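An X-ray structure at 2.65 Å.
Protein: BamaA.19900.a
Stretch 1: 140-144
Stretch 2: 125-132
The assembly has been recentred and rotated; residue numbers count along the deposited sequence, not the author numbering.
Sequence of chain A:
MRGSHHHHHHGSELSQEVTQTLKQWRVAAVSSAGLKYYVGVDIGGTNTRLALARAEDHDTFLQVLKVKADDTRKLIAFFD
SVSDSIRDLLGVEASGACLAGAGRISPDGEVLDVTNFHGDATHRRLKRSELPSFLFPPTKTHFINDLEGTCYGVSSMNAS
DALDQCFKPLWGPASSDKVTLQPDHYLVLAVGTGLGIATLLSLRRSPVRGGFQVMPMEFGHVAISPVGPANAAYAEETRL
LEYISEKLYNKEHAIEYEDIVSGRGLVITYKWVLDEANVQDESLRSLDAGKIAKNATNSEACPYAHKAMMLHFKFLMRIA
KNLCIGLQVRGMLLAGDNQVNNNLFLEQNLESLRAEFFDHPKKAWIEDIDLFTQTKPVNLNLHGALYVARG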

# COMPACT_ATOMS: atom_id res chain seq x y z
N LYS A 140 -30.73 -0.87 4.40
CA LYS A 140 -29.86 -1.23 5.51
C LYS A 140 -29.00 -2.45 5.17
O LYS A 140 -28.75 -3.31 6.02
CB LYS A 140 -30.68 -1.46 6.78
CG LYS A 140 -31.47 -0.23 7.24
CD LYS A 140 -32.25 -0.47 8.53
CE LYS A 140 -33.63 -1.11 8.29
NZ LYS A 140 -34.31 -1.50 9.56
N THR A 141 -28.52 -2.52 3.93
CA THR A 141 -27.67 -3.61 3.44
C THR A 141 -26.40 -3.02 2.84
O THR A 141 -26.47 -2.13 1.99
CB THR A 141 -28.40 -4.45 2.39
OG1 THR A 141 -29.50 -5.14 3.01
CG2 THR A 141 -27.46 -5.47 1.76
N HIS A 142 -25.24 -3.54 3.25
CA HIS A 142 -23.96 -2.98 2.82
C HIS A 142 -23.03 -4.06 2.31
O HIS A 142 -23.02 -5.18 2.82
CB HIS A 142 -23.29 -2.20 3.95
CG HIS A 142 -24.16 -1.12 4.50
ND1 HIS A 142 -24.47 0.01 3.77
CD2 HIS A 142 -24.84 -1.02 5.66
CE1 HIS A 142 -25.29 0.77 4.48
NE2 HIS A 142 -25.53 0.17 5.63
N PHE A 143 -22.26 -3.71 1.29
CA PHE A 143 -21.18 -4.55 0.78
C PHE A 143 -19.86 -4.07 1.37
O PHE A 143 -19.58 -2.86 1.37
CB PHE A 143 -21.10 -4.48 -0.74
CG PHE A 143 -22.06 -5.39 -1.45
CD1 PHE A 143 -22.20 -6.71 -1.07
CD2 PHE A 143 -22.80 -4.92 -2.52
CE1 PHE A 143 -23.06 -7.55 -1.75
CE2 PHE A 143 -23.67 -5.74 -3.20
CZ PHE A 143 -23.81 -7.06 -2.81
N ILE A 144 -19.06 -5.00 1.87
CA ILE A 144 -17.67 -4.73 2.17
C ILE A 144 -16.84 -5.84 1.54
O ILE A 144 -17.36 -6.89 1.15
CB ILE A 144 -17.38 -4.64 3.68
CG1 ILE A 144 -17.68 -5.98 4.37
CG2 ILE A 144 -18.17 -3.46 4.29
CD1 ILE A 144 -17.44 -5.96 5.87
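Stretch 2 (125-132) RLKRSELP

Stretch 2 runs from Arg125 to Pro132 and lies on one side of the strand formed by Thr141 to Ile144. It is not a single straight segment. Arg125 to Lys127 are extended, Arg128 to Glu130 form a 3-10 segment, and Leu131 and Pro132 leave it in loop conformation. The two stretches run in roughly opposite directions: Leu126 meets Phe143 and, later in stretch 2, Leu131 reaches back to Thr141. No backbone hydrogen bond joins the two stretches. The contact is made largely by side chains, and it buries 290 Å² in all. The nearest CA atoms across the stretches, Thr141 CA and Arg128 CA, are 7.4 Å apart.

Arg125 opens the stretch as a strand residue. It is exposed and makes no contact with stretch 1.

Leu126 is still extended, at -135/119. Its CA-to-CB bond points sideways, but the residue is buried and meets the ring of Phe143. Phe143 CZ lies 4.3 Å from Leu126 CG, an apolar contact. Phe143 CE2 also comes to 3.5 Å from Leu126 O, so the ring packs against main chain as well as side chain.

The CA-to-CB bond of Lys127 points away from stretch 1, and the residue is exposed. Its carbonyl carbon is at the edge of the Phe143 ring, with Lys127 C 4.3 Å from Phe143 CE2. The chain turns here. Lys127 N donates to Glu130 OE2 at 3.0 Å, and Glu130 N donates to Lys127 O at 3.1 Å. These two bonds tie the residue to the turn that follows.

Arg128 begins the 3-10 segment, at -51/-49, and has 81 Å² covered by stretch 1, the largest area in stretch 2. Its CA-to-CB bond points sideways, yet the end of the side chain comes nearer to the strand. Chi1 is m and chi2 and chi3 are t, so the chain is extended beyond CB. Near its root, Arg128 CG packs 3.8 Å from Phe143 CE2 and 4.3 Å from Thr141 CG2. Farther out, Arg128 NE donates a weak hydrogen bond to Thr141 O at 3.0 Å; the N-H...acceptor angle is only 125°. Arg128 NH1 is 3.2 Å from the same Thr141 O. Arg128 NH1 is also 3.8 Å from His142 ND1, which lies at the edge of the guanidinium, near its plane. The CA-to-CB bond of His142 points away from stretch 2, and only 13 Å² of the residue is covered.

Ser129 and Glu130 continue the 3-10 segment. Neither touches stretch 1. Glu130 serves the turn instead, through the bonds to Lys127 already described.

Leu131 follows the turn at -83/144, and its N donates to Arg128 O at 2.9 Å. Its CA-to-CB bond points toward stretch 1. Leu131 CD1 lies 4.2 Å from Thr141 CG2 and 4.5 Å from Phe143 CZ. One methyl thus reaches both residues, whose own CA-to-CB bonds point toward stretch 2.

Pro132 ends the stretch and is out of reach of stretch 1.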

# COMPACT_ATOMS: atom_id res chain seq x y z
N ARG A 125 -20.82 -10.55 -10.96
CA ARG A 125 -21.30 -9.36 -10.27
C ARG A 125 -22.62 -9.65 -9.56
O ARG A 125 -23.45 -10.42 -10.04
CB ARG A 125 -21.47 -8.20 -11.25
CG ARG A 125 -20.13 -7.77 -11.84
CD ARG A 125 -20.23 -6.65 -12.86
NE ARG A 125 -18.90 -6.16 -13.18
CZ ARG A 125 -18.61 -5.40 -14.23
NH1 ARG A 125 -19.58 -5.05 -15.07
NH2 ARG A 125 -17.36 -5.00 -14.45
N LEU A 126 -22.79 -9.03 -8.39
CA LEU A 126 -23.97 -9.21 -7.56
C LEU A 126 -24.45 -7.85 -7.09
O LEU A 126 -23.70 -7.14 -6.40
CB LEU A 126 -23.66 -10.13 -6.37
CG LEU A 126 -24.76 -10.36 -5.32
CD1 LEU A 126 -25.97 -11.07 -5.92
CD2 LEU A 126 -24.23 -11.12 -4.11
N LYS A 127 -25.68 -7.48 -7.46
CA LYS A 127 -26.29 -6.21 -7.07
C LYS A 127 -27.09 -6.39 -5.79
O LYS A 127 -27.75 -7.42 -5.60
CB LYS A 127 -27.21 -5.70 -8.18
CG LYS A 127 -26.56 -5.65 -9.54
CD LYS A 127 -27.56 -5.28 -10.64
CE LYS A 127 -26.83 -5.02 -11.96
NZ LYS A 127 -27.62 -5.48 -13.14
N ARG A 128 -27.06 -5.38 -4.92
CA ARG A 128 -27.91 -5.36 -3.73
C ARG A 128 -29.37 -5.63 -4.07
O ARG A 128 -30.04 -6.44 -3.42
CB ARG A 128 -27.84 -4.01 -3.05
CG ARG A 128 -26.72 -3.68 -2.13
CD ARG A 128 -26.91 -2.19 -2.00
NE ARG A 128 -26.22 -1.54 -0.92
CZ ARG A 128 -26.12 -0.22 -0.84
NH1 ARG A 128 -25.47 0.35 0.17
NH2 ARG A 128 -26.67 0.52 -1.80
N SER A 129 -29.89 -4.92 -5.08
CA SER A 129 -31.29 -4.99 -5.46
C SER A 129 -31.74 -6.38 -5.91
O SER A 129 -32.94 -6.58 -6.11
CB SER A 129 -31.57 -3.99 -6.58
OG SER A 129 -31.00 -4.43 -7.80
N GLU A 130 -30.81 -7.32 -6.11
CA GLU A 130 -31.16 -8.68 -6.47
C GLU A 130 -31.38 -9.58 -5.27
O GLU A 130 -31.82 -10.73 -5.44
CB GLU A 130 -30.06 -9.30 -7.34
CG GLU A 130 -29.85 -8.65 -8.69
CD GLU A 130 -28.73 -9.33 -9.47
OE1 GLU A 130 -29.03 -9.97 -10.51
OE2 GLU A 130 -27.55 -9.23 -9.03
N LEU A 131 -31.07 -9.11 -4.09
CA LEU A 131 -31.11 -9.81 -2.83
C LEU A 131 -32.52 -9.80 -2.25
O LEU A 131 -33.24 -8.81 -2.39
CB LEU A 131 -30.15 -9.16 -1.84
CG LEU A 131 -28.69 -9.14 -2.28
CD1 LEU A 131 -27.85 -8.33 -1.31
CD2 LEU A 131 -28.16 -10.56 -2.39
N PRO A 132 -32.92 -10.89 -1.60
CA PRO A 132 -34.27 -10.92 -1.00
C PRO A 132 -34.40 -9.92 0.15
O PRO A 132 -33.57 -9.88 1.06
CB PRO A 132 -34.40 -12.37 -0.51
CG PRO A 132 -33.00 -12.86 -0.34
CD PRO A 132 -32.15 -12.11 -1.34